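PDB 2Q0V: ubiquitin-conjugating enzyme E2, putative, which probably acts in ubiquitin conjugation as a member of the ubiquitin-conjugating E2 family, related to the UBE2V-type variants. Local coordinates for residues His114-Trp119 and Glu126-Ser131; Cys59-Gln64 and Ile130-Glu135; Leu76-Asp81 and Pro89-Asp94. One frame throughout, in Å; residues are numbered along the deposited sequence.

Interaction 1 (His114-Trp119 and Glu126-Ser131). With PO4 (phosphate ion), chain B.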
loop_
_atom_site.group_PDB
_atom_site.type_symbol
_atom_site.label_atom_id
_atom_site.label_comp_id
_atom_site.label_asym_id
_atom_site.label_seq_id
_atom_site.Cartn_x
_atom_site.Cartn_y
_atom_site.Cartn_z
ATOM N N HIS A 114 -4.205 7.981 8.728
ATOM C CA HIS A 114 -5.622 7.829 9.104
ATOM C C HIS A 114 -6.163 6.464 8.802
ATOM O O HIS A 114 -6.678 5.810 9.685
ATOM C CB HIS A 114 -6.558 8.868 8.445
ATOM C CG HIS A 114 -8.030 8.554 8.641
ATOM N ND1 HIS A 114 -8.771 9.047 9.702
ATOM C CD2 HIS A 114 -8.873 7.742 7.947
ATOM C CE1 HIS A 114 -10.006 8.577 9.632
ATOM N NE2 HIS A 114 -10.095 7.780 8.580
ATOM N N ILE A 115 -6.059 6.019 7.555
ATOM C CA ILE A 115 -6.731 4.784 7.180
ATOM C C ILE A 115 -6.202 3.565 7.917
ATOM O O ILE A 115 -6.915 2.579 8.012
ATOM C CB ILE A 115 -6.801 4.529 5.633
ATOM C CG1 ILE A 115 -5.412 4.499 5.008
ATOM C CG2 ILE A 115 -7.725 5.526 4.916
ATOM C CD1 ILE A 115 -5.039 3.112 4.649
ATOM N N LEU A 116 -4.963 3.609 8.417
ATOM C CA LEU A 116 -4.413 2.465 9.177
ATOM C C LEU A 116 -4.782 2.576 10.633
ATOM O O LEU A 116 -5.189 1.589 11.236
ATOM C CB LEU A 116 -2.894 2.325 9.030
ATOM C CG LEU A 116 -2.356 1.908 7.649
ATOM C CD1 LEU A 116 -0.843 1.979 7.668
ATOM C CD2 LEU A 116 -2.840 0.517 7.202
ATOM N N LYS A 117 -4.622 3.781 11.180
ATOM C CA LYS A 117 -5.004 4.117 12.544
ATOM C C LYS A 117 -6.470 3.785 12.801
ATOM O O LYS A 117 -6.805 3.012 13.711
ATOM C CB LYS A 117 -4.809 5.610 12.765
ATOM C CG LYS A 117 -4.850 6.013 14.204
ATOM C CD LYS A 117 -4.988 7.497 14.343
ATOM C CE LYS A 117 -5.519 7.774 15.751
ATOM N NZ LYS A 117 -5.679 9.223 16.148
ATOM N N ASN A 118 -7.342 4.373 11.989
ATOM C CA ASN A 118 -8.771 4.141 12.099
ATOM C C ASN A 118 -9.191 3.227 10.999
ATOM O O ASN A 118 -10.072 3.586 10.235
ATOM C CB ASN A 118 -9.539 5.443 11.954
ATOM C CG ASN A 118 -9.001 6.517 12.825
ATOM O OD1 ASN A 118 -8.501 7.533 12.338
ATOM N ND2 ASN A 118 -9.059 6.293 14.141
ATOM N N TRP A 119 -8.557 2.063 10.907
ATOM C CA TRP A 119 -8.851 1.133 9.826
ATOM C C TRP A 119 -10.328 0.808 9.849
ATOM O O TRP A 119 -10.973 0.950 10.900
ATOM C CB TRP A 119 -7.960 -0.121 9.894
ATOM C CG TRP A 119 -8.203 -1.186 8.858
ATOM C CD1 TRP A 119 -8.937 -2.330 9.023
ATOM C CD2 TRP A 119 -7.681 -1.245 7.513
ATOM N NE1 TRP A 119 -8.916 -3.089 7.865
ATOM C CE2 TRP A 119 -8.158 -2.447 6.928
ATOM C CE3 TRP A 119 -6.870 -0.397 6.742
ATOM C CZ2 TRP A 119 -7.861 -2.811 5.613
ATOM C CZ3 TRP A 119 -6.563 -0.775 5.444
ATOM C CH2 TRP A 119 -7.064 -1.962 4.890
ATOM N N GLU A 126 -5.422 -0.996 -2.288
ATOM C CA GLU A 126 -5.462 0.214 -3.092
ATOM C C GLU A 126 -5.638 1.503 -2.265
ATOM O O GLU A 126 -4.872 2.458 -2.456
ATOM C CB GLU A 126 -6.499 0.078 -4.197
ATOM C CG GLU A 126 -6.772 1.322 -5.012
ATOM C CD GLU A 126 -7.753 1.066 -6.182
ATOM O OE1 GLU A 126 -8.141 -0.123 -6.423
ATOM O OE2 GLU A 126 -8.136 2.062 -6.860
ATOM N N THR A 127 -6.585 1.510 -1.327
ATOM C CA THR A 127 -6.755 2.654 -0.389
ATOM C C THR A 127 -5.450 3.082 0.284
ATOM O O THR A 127 -5.199 4.279 0.474
ATOM C CB THR A 127 -7.785 2.353 0.754
ATOM O OG1 THR A 127 -8.922 1.684 0.211
ATOM C CG2 THR A 127 -8.269 3.621 1.394
ATOM N N ILE A 128 -4.655 2.091 0.678
ATOM C CA ILE A 128 -3.387 2.332 1.353
ATOM C C ILE A 128 -2.415 2.999 0.370
ATOM O O ILE A 128 -1.849 4.029 0.657
ATOM C CB ILE A 128 -2.787 1.009 1.890
ATOM C CG1 ILE A 128 -3.708 0.380 2.965
ATOM C CG2 ILE A 128 -1.316 1.234 2.360
ATOM C CD1 ILE A 128 -3.329 -1.095 3.326
ATOM N N LEU A 129 -2.292 2.423 -0.812
ATOM C CA LEU A 129 -1.415 2.952 -1.844
ATOM C C LEU A 129 -1.787 4.379 -2.203
ATOM O O LEU A 129 -0.935 5.246 -2.122
ATOM C CB LEU A 129 -1.353 1.999 -3.045
ATOM C CG LEU A 129 -0.792 0.622 -2.644
ATOM C CD1 LEU A 129 -0.821 -0.395 -3.780
ATOM C CD2 LEU A 129 0.602 0.693 -1.923
ATOM N N ILE A 130 -3.064 4.623 -2.510
ATOM C CA ILE A 130 -3.638 5.964 -2.667
ATOM C C ILE A 130 -3.369 6.922 -1.515
ATOM O O ILE A 130 -2.971 8.055 -1.709
ATOM C CB ILE A 130 -5.155 5.885 -2.883
ATOM C CG1 ILE A 130 -5.461 5.174 -4.193
ATOM C CG2 ILE A 130 -5.809 7.320 -2.886
ATOM C CD1 ILE A 130 -7.042 4.992 -4.428
ATOM N N SER A 131 -3.573 6.454 -0.301
ATOM C CA SER A 131 -3.279 7.256 0.891
ATOM C C SER A 131 -1.841 7.665 1.032
ATOM O O SER A 131 -1.565 8.767 1.496
ATOM C CB SER A 131 -3.719 6.518 2.142
ATOM O OG SER A 131 -5.109 6.637 2.229
HETATM P P PO4 B . -8.198 10.800 14.548
HETATM O O1 PO4 B . -7.247 11.881 15.014
HETATM O O2 PO4 B . -7.734 10.267 13.207
HETATM O O3 PO4 B . -8.247 9.668 15.549
HETATM O O4 PO4 B . -9.583 11.391 14.444
#
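Ile115 and Ile128 carry this contact. CD1 of Ile115 presses on CG1 of Ile128 at 3.5 Å, and the two side chains meet at about a right angle. The CG2 branch of Ile115 rests against CG2 of Thr127, 4.0 Å away. CG1 of Ile115 lies 3.5 Å from OG of Ser131. Ile115 holds CG1 between its backbone N and carbonyl carbon (chi1 58°), an uncommon choice in a helix, and this aims CG1 and CD1 at helix 125-135. Trp119 also meets the Ile128 tip; its CZ3 is 3.9 Å from Ile128 CD1. Leu116 adds CD2 to the same methyl.

Further out, Ser131 OG gives its hydrogen to Thr127 O at 2.9 Å. Ser131 N binds the same oxygen from the opposite face of the carbonyl plane. The indole NE1 of Trp119 is bonded to Pro85 O, which helps fix the ring. Lys117 NZ bonds O3 of a phosphate ion at 2.7 Å, probably from the crystallisation liquor. Ile128 also touches Ile78 of the sheet. No hydrogen bond joins the two segments. In this ubiquitin-conjugating fold the short helix 114-117 is therefore held on helix 125-135 by apolar packing, with the Ser131 hydroxyl turned back into its own helix.

Interaction 2 (Cys59-Gln64 and Ile130-Glu135)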
loop_
_atom_site.group_PDB
_atom_site.type_symbol
_atom_site.label_atom_id
_atom_site.label_comp_id
_atom_site.label_asym_id
_atom_site.label_seq_id
_atom_site.Cartn_x
_atom_site.Cartn_y
_atom_site.Cartn_z
ATOM N N CYS A 59 3.981 -4.061 -4.377
ATOM C CA CYS A 59 3.309 -2.815 -4.743
ATOM C C CYS A 59 4.266 -1.737 -5.251
ATOM O O CYS A 59 5.437 -1.699 -4.876
ATOM C CB CYS A 59 2.526 -2.287 -3.548
ATOM S SG CYS A 59 1.403 -3.504 -2.817
ATOM N N THR A 60 3.750 -0.861 -6.100
ATOM C CA THR A 60 4.488 0.288 -6.606
ATOM C C THR A 60 3.667 1.575 -6.444
ATOM O O THR A 60 2.458 1.603 -6.756
ATOM C CB THR A 60 4.849 0.099 -8.089
ATOM O OG1 THR A 60 5.629 -1.093 -8.245
ATOM C CG2 THR A 60 5.663 1.245 -8.597
ATOM N N ILE A 61 4.342 2.617 -5.956
ATOM C CA ILE A 61 3.835 3.980 -5.900
ATOM C C ILE A 61 4.727 4.896 -6.783
ATOM O O ILE A 61 5.945 5.003 -6.563
ATOM C CB ILE A 61 3.859 4.526 -4.440
ATOM C CG1 ILE A 61 2.768 3.885 -3.587
ATOM C CG2 ILE A 61 3.654 6.029 -4.395
ATOM C CD1 ILE A 61 2.920 4.247 -2.097
ATOM N N PHE A 62 4.112 5.553 -7.764
ATOM C CA PHE A 62 4.733 6.707 -8.417
ATOM C C PHE A 62 4.726 7.952 -7.514
ATOM O O PHE A 62 3.701 8.309 -6.922
ATOM C CB PHE A 62 4.037 6.989 -9.734
ATOM C CG PHE A 62 4.623 8.140 -10.514
ATOM C CD1 PHE A 62 3.794 9.147 -11.016
ATOM C CD2 PHE A 62 6.000 8.217 -10.773
ATOM C CE1 PHE A 62 4.338 10.241 -11.765
ATOM C CE2 PHE A 62 6.541 9.284 -11.507
ATOM C CZ PHE A 62 5.709 10.299 -12.007
ATOM N N GLY A 63 5.886 8.585 -7.386
ATOM C CA GLY A 63 6.013 9.850 -6.672
ATOM C C GLY A 63 5.085 10.926 -7.191
ATOM O O GLY A 63 4.662 10.925 -8.341
ATOM N N GLN A 64 4.754 11.858 -6.326
ATOM C CA GLN A 64 3.768 12.873 -6.650
ATOM C C GLN A 64 4.427 14.064 -7.434
ATOM O O GLN A 64 5.436 14.637 -6.978
ATOM C CB GLN A 64 3.094 13.275 -5.319
ATOM C CG GLN A 64 1.707 13.868 -5.356
ATOM C CD GLN A 64 0.624 13.075 -6.056
ATOM O OE1 GLN A 64 -0.062 12.248 -5.448
ATOM N NE2 GLN A 64 0.365 13.428 -7.298
ATOM N N ILE A 130 -3.064 4.623 -2.510
ATOM C CA ILE A 130 -3.638 5.964 -2.667
ATOM C C ILE A 130 -3.369 6.922 -1.515
ATOM O O ILE A 130 -2.971 8.055 -1.709
ATOM C CB ILE A 130 -5.155 5.885 -2.883
ATOM C CG1 ILE A 130 -5.461 5.174 -4.193
ATOM C CG2 ILE A 130 -5.809 7.320 -2.886
ATOM C CD1 ILE A 130 -7.042 4.992 -4.428
ATOM N N SER A 131 -3.573 6.454 -0.301
ATOM C CA SER A 131 -3.279 7.256 0.891
ATOM C C SER A 131 -1.841 7.665 1.032
ATOM O O SER A 131 -1.565 8.767 1.496
ATOM C CB SER A 131 -3.719 6.518 2.142
ATOM O OG SER A 131 -5.109 6.637 2.229
ATOM N N LEU A 132 -0.936 6.761 0.672
ATOM C CA LEU A 132 0.494 7.039 0.704
ATOM C C LEU A 132 0.904 8.049 -0.363
ATOM O O LEU A 132 1.696 8.953 -0.094
ATOM C CB LEU A 132 1.299 5.738 0.602
ATOM C CG LEU A 132 1.263 4.853 1.873
ATOM C CD1 LEU A 132 1.922 3.471 1.582
ATOM C CD2 LEU A 132 1.931 5.546 3.039
ATOM N N ARG A 133 0.315 7.946 -1.550
ATOM C CA ARG A 133 0.595 8.934 -2.560
ATOM C C ARG A 133 0.054 10.323 -2.184
ATOM O O ARG A 133 0.642 11.320 -2.552
ATOM C CB ARG A 133 0.047 8.493 -3.904
ATOM C CG ARG A 133 1.004 8.743 -4.987
ATOM C CD ARG A 133 0.843 7.772 -6.141
ATOM N NE ARG A 133 -0.016 8.388 -7.126
ATOM C CZ ARG A 133 0.303 9.428 -7.893
ATOM N NH1 ARG A 133 -0.605 9.898 -8.721
ATOM N NH2 ARG A 133 1.497 9.980 -7.856
ATOM N N GLN A 134 -1.043 10.383 -1.428
ATOM C CA GLN A 134 -1.600 11.667 -0.993
ATOM C C GLN A 134 -0.818 12.308 0.119
ATOM O O GLN A 134 -0.690 13.523 0.167
ATOM C CB GLN A 134 -3.069 11.519 -0.629
ATOM C CG GLN A 134 -3.903 11.256 -1.909
ATOM C CD GLN A 134 -4.319 12.544 -2.617
ATOM O OE1 GLN A 134 -4.553 13.582 -1.979
ATOM N NE2 GLN A 134 -4.438 12.477 -3.913
ATOM N N GLU A 135 -0.275 11.476 1.001
ATOM C CA GLU A 135 0.638 11.929 2.027
ATOM C C GLU A 135 1.854 12.679 1.493
ATOM O O GLU A 135 2.412 13.495 2.212
ATOM C CB GLU A 135 1.132 10.744 2.856
ATOM C CG GLU A 135 0.139 10.303 3.901
ATOM C CD GLU A 135 -0.301 11.420 4.816
ATOM O OE1 GLU A 135 0.532 11.879 5.648
ATOM O OE2 GLU A 135 -1.488 11.830 4.709
#
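Arg133 NH2 donates to Phe62 O at 2.9 Å, with an N-H...O angle of 148°. The nitrogen stands above the carbonyl plane, not on a lone pair, and the oxygen is tilted from the guanidinium plane. Gly63 O is also at the guanidinium edge, 3.3 Å from Arg133 NH2, but the angle is too poor for a bond. The Arg133 chain bends at chi3 (95°), and this turns its head toward the end of strand 56-62. The Gln64 amide lies over one face of the guanidinium, offset toward the rim, with the two planes 31° apart. The Phe62 ring is near too; its CD1 is 4.0 Å from Arg133 NH2.

Beside this polar end the contact is apolar. Ile61 and Arg133 lie alongside, pointing opposite ways, and Ile61 CG2 meets Arg133 CD at 3.7 Å. Ile61 CD1 reaches Leu132 CB at 3.5 Å, the two side chains crossing at about a right angle. Helix 125-135 packs here on an inner strand of the four-stranded antiparallel sheet, as part of the ubiquitin-conjugating fold. The bonds found for the guanidinium go to backbone carbonyls, of Phe62 and, weakly, of Glu40. These oxygens probably help stabilise its charge.

Interaction 3 (Leu76-Asp81 and Pro89-Asp94)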
loop_
_atom_site.group_PDB
_atom_site.type_symbol
_atom_site.label_atom_id
_atom_site.label_comp_id
_atom_site.label_asym_id
_atom_site.label_seq_id
_atom_site.Cartn_x
_atom_site.Cartn_y
_atom_site.Cartn_z
ATOM N N LEU A 76 7.123 -1.359 -2.489
ATOM C CA LEU A 76 6.701 -1.690 -1.171
ATOM C C LEU A 76 6.022 -3.035 -1.073
ATOM O O LEU A 76 5.722 -3.656 -2.078
ATOM C CB LEU A 76 5.915 -0.551 -0.508
ATOM C CG LEU A 76 4.769 0.307 -1.011
ATOM C CD1 LEU A 76 4.455 1.240 0.135
ATOM C CD2 LEU A 76 5.062 1.107 -2.283
ATOM N N THR A 77 5.876 -3.507 0.159
ATOM C CA THR A 77 5.387 -4.837 0.444
ATOM C C THR A 77 4.230 -4.686 1.420
ATOM O O THR A 77 4.368 -4.039 2.445
ATOM C CB THR A 77 6.545 -5.734 1.027
ATOM O OG1 THR A 77 7.560 -5.882 0.029
ATOM C CG2 THR A 77 6.067 -7.111 1.421
ATOM N N ILE A 78 3.081 -5.246 1.064
ATOM C CA ILE A 78 1.905 -5.257 1.956
ATOM C C ILE A 78 1.618 -6.701 2.405
ATOM O O ILE A 78 1.562 -7.613 1.609
ATOM C CB ILE A 78 0.668 -4.536 1.296
ATOM C CG1 ILE A 78 0.997 -3.049 1.131
ATOM C CG2 ILE A 78 -0.585 -4.698 2.136
ATOM C CD1 ILE A 78 -0.144 -2.152 0.650
ATOM N N PHE A 79 1.481 -6.913 3.696
ATOM C CA PHE A 79 1.223 -8.248 4.169
ATOM C C PHE A 79 -0.124 -8.309 4.833
ATOM O O PHE A 79 -0.325 -7.645 5.846
ATOM C CB PHE A 79 2.290 -8.698 5.180
ATOM C CG PHE A 79 1.974 -10.038 5.808
ATOM C CD1 PHE A 79 2.230 -11.215 5.110
ATOM C CD2 PHE A 79 1.366 -10.112 7.060
ATOM C CE1 PHE A 79 1.908 -12.442 5.652
ATOM C CE2 PHE A 79 1.033 -11.352 7.618
ATOM C CZ PHE A 79 1.305 -12.515 6.913
ATOM N N CYS A 80 -1.030 -9.115 4.290
ATOM C CA CYS A 80 -2.370 -9.291 4.881
ATOM C C CYS A 80 -2.438 -10.560 5.742
ATOM O O CYS A 80 -2.457 -11.663 5.194
ATOM C CB CYS A 80 -3.439 -9.382 3.778
ATOM S SG CYS A 80 -3.470 -8.011 2.561
ATOM N N ASP A 81 -2.488 -10.422 7.067
ATOM C CA ASP A 81 -2.622 -11.607 7.941
ATOM C C ASP A 81 -3.993 -12.315 7.809
ATOM O O ASP A 81 -4.829 -11.934 6.965
ATOM C CB ASP A 81 -2.268 -11.287 9.408
ATOM C CG ASP A 81 -3.313 -10.454 10.101
ATOM O OD1 ASP A 81 -4.469 -10.466 9.630
ATOM O OD2 ASP A 81 -2.989 -9.797 11.134
ATOM N N PRO A 89 -3.471 -4.373 7.056
ATOM C CA PRO A 89 -2.250 -5.086 6.708
ATOM C C PRO A 89 -1.055 -4.346 7.298
ATOM O O PRO A 89 -1.214 -3.222 7.794
ATOM C CB PRO A 89 -2.212 -5.000 5.179
ATOM C CG PRO A 89 -3.469 -4.348 4.748
ATOM C CD PRO A 89 -4.034 -3.634 5.915
ATOM N N THR A 90 0.121 -4.973 7.271
ATOM C CA THR A 90 1.364 -4.269 7.586
ATOM C C THR A 90 1.922 -3.752 6.276
ATOM O O THR A 90 1.850 -4.434 5.234
ATOM C CB THR A 90 2.461 -5.162 8.301
ATOM O OG1 THR A 90 2.925 -6.193 7.418
ATOM C CG2 THR A 90 1.937 -5.783 9.569
ATOM N N VAL A 91 2.478 -2.544 6.339
ATOM C CA VAL A 91 2.978 -1.859 5.168
ATOM C C VAL A 91 4.430 -1.477 5.407
ATOM O O VAL A 91 4.760 -0.859 6.423
ATOM C CB VAL A 91 2.120 -0.577 4.832
ATOM C CG1 VAL A 91 2.557 0.055 3.502
ATOM C CG2 VAL A 91 0.628 -0.890 4.827
ATOM N N LYS A 92 5.298 -1.852 4.470
ATOM C CA LYS A 92 6.670 -1.361 4.478
ATOM C C LYS A 92 7.254 -1.041 3.103
ATOM O O LYS A 92 7.002 -1.729 2.094
ATOM C CB LYS A 92 7.618 -2.254 5.301
ATOM C CG LYS A 92 7.703 -3.698 4.918
ATOM C CD LYS A 92 8.191 -4.530 6.123
ATOM C CE LYS A 92 7.103 -4.649 7.236
ATOM N NZ LYS A 92 7.491 -5.449 8.485
ATOM N N PHE A 93 8.017 0.041 3.088
ATOM C CA PHE A 93 8.745 0.440 1.917
ATOM C C PHE A 93 10.014 -0.406 1.844
ATOM O O PHE A 93 10.717 -0.604 2.850
ATOM C CB PHE A 93 9.116 1.917 2.002
ATOM C CG PHE A 93 8.031 2.847 1.576
ATOM C CD1 PHE A 93 7.063 3.257 2.475
ATOM C CD2 PHE A 93 7.981 3.322 0.259
ATOM C CE1 PHE A 93 6.061 4.118 2.082
ATOM C CE2 PHE A 93 6.979 4.196 -0.145
ATOM C CZ PHE A 93 6.021 4.599 0.764
ATOM N N ASP A 94 10.265 -0.921 0.648
ATOM C CA ASP A 94 11.526 -1.514 0.290
ATOM C C ASP A 94 12.440 -0.372 -0.222
ATOM O O ASP A 94 13.610 -0.320 0.127
ATOM C CB ASP A 94 11.301 -2.601 -0.773
ATOM C CG ASP A 94 10.288 -3.685 -0.318
ATOM O OD1 ASP A 94 10.388 -4.215 0.822
ATOM O OD2 ASP A 94 9.378 -4.032 -1.109
HETATM O O HOH W 1 8.268 -5.009 -3.076
HETATM O O HOH W 2 4.564 -5.744 5.220
#
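Leu76 and Phe93 lie side by side and point the same way. CD1 of Leu76 sits over the centre of the Phe93 ring, 3.7 Å from the centroid and 9° off the normal, a CH-pi contact. Leu76 places CG between its backbone N and carbonyl carbon (chi1 48°), which swings CD1 across to the ring. The same methyl touches Val91 CG1. Ile78 and Pro89 also run alongside each other, with Ile78 CG2 3.5 Å from Pro89 CB.

Thr77 and Asp94 cross at about a right angle instead. Thr77 OG1 donates to the syn lone pair of Asp94 OD2 at 2.8 Å. The backbones form an antiparallel hairpin. Thr77 with Lys92 and Phe79 with Thr90 are hydrogen-bonded pairs. Thr77 N reaches Lys92 O at 2.9 Å, and Phe79 N reaches Thr90 O at 2.9 Å. Lys92 N to Thr77 O and Thr90 N to Phe79 O complete the pairs. Leu76 with Phe93 and Ile78 with Val91 are non-hydrogen-bonded pairs.

Leu76, Ile78, Val91 and Phe93 share one face of the sheet. Helix 125-135 packs there through Leu132, Ile125 and Ile128. Strand 73-79 lies between strands 56-62 and 90-93. Strand 90-93 is one of the two outer strands, and the backbones of Val91 and Phe93 bond on to Val108 and Gly106.

Overall arrangement
Interactions 1 and 2 both use helix 125-135, and their segments overlap at Ile130 and Ser131. In interaction 1 the helix receives the short helix 114-117; in interaction 2 it meets the end of strand 56-62. Interaction 3 builds a hairpin of the same sheet and lies nested within the loop that interaction 2 closes. Interaction 2 is buried, while interactions 1 and 3 are only partly so. Their chemistry differs: apolar packing in interaction 1, an arginine-to-carbonyl bond beside apolar packing in interaction 2, and paired backbone bonds in interaction 3, with a CH-pi contact on one face. The three contacts run into one core where Ile128 meets Pro89 and Val91, and where Leu132 and Ile61 meet Leu76.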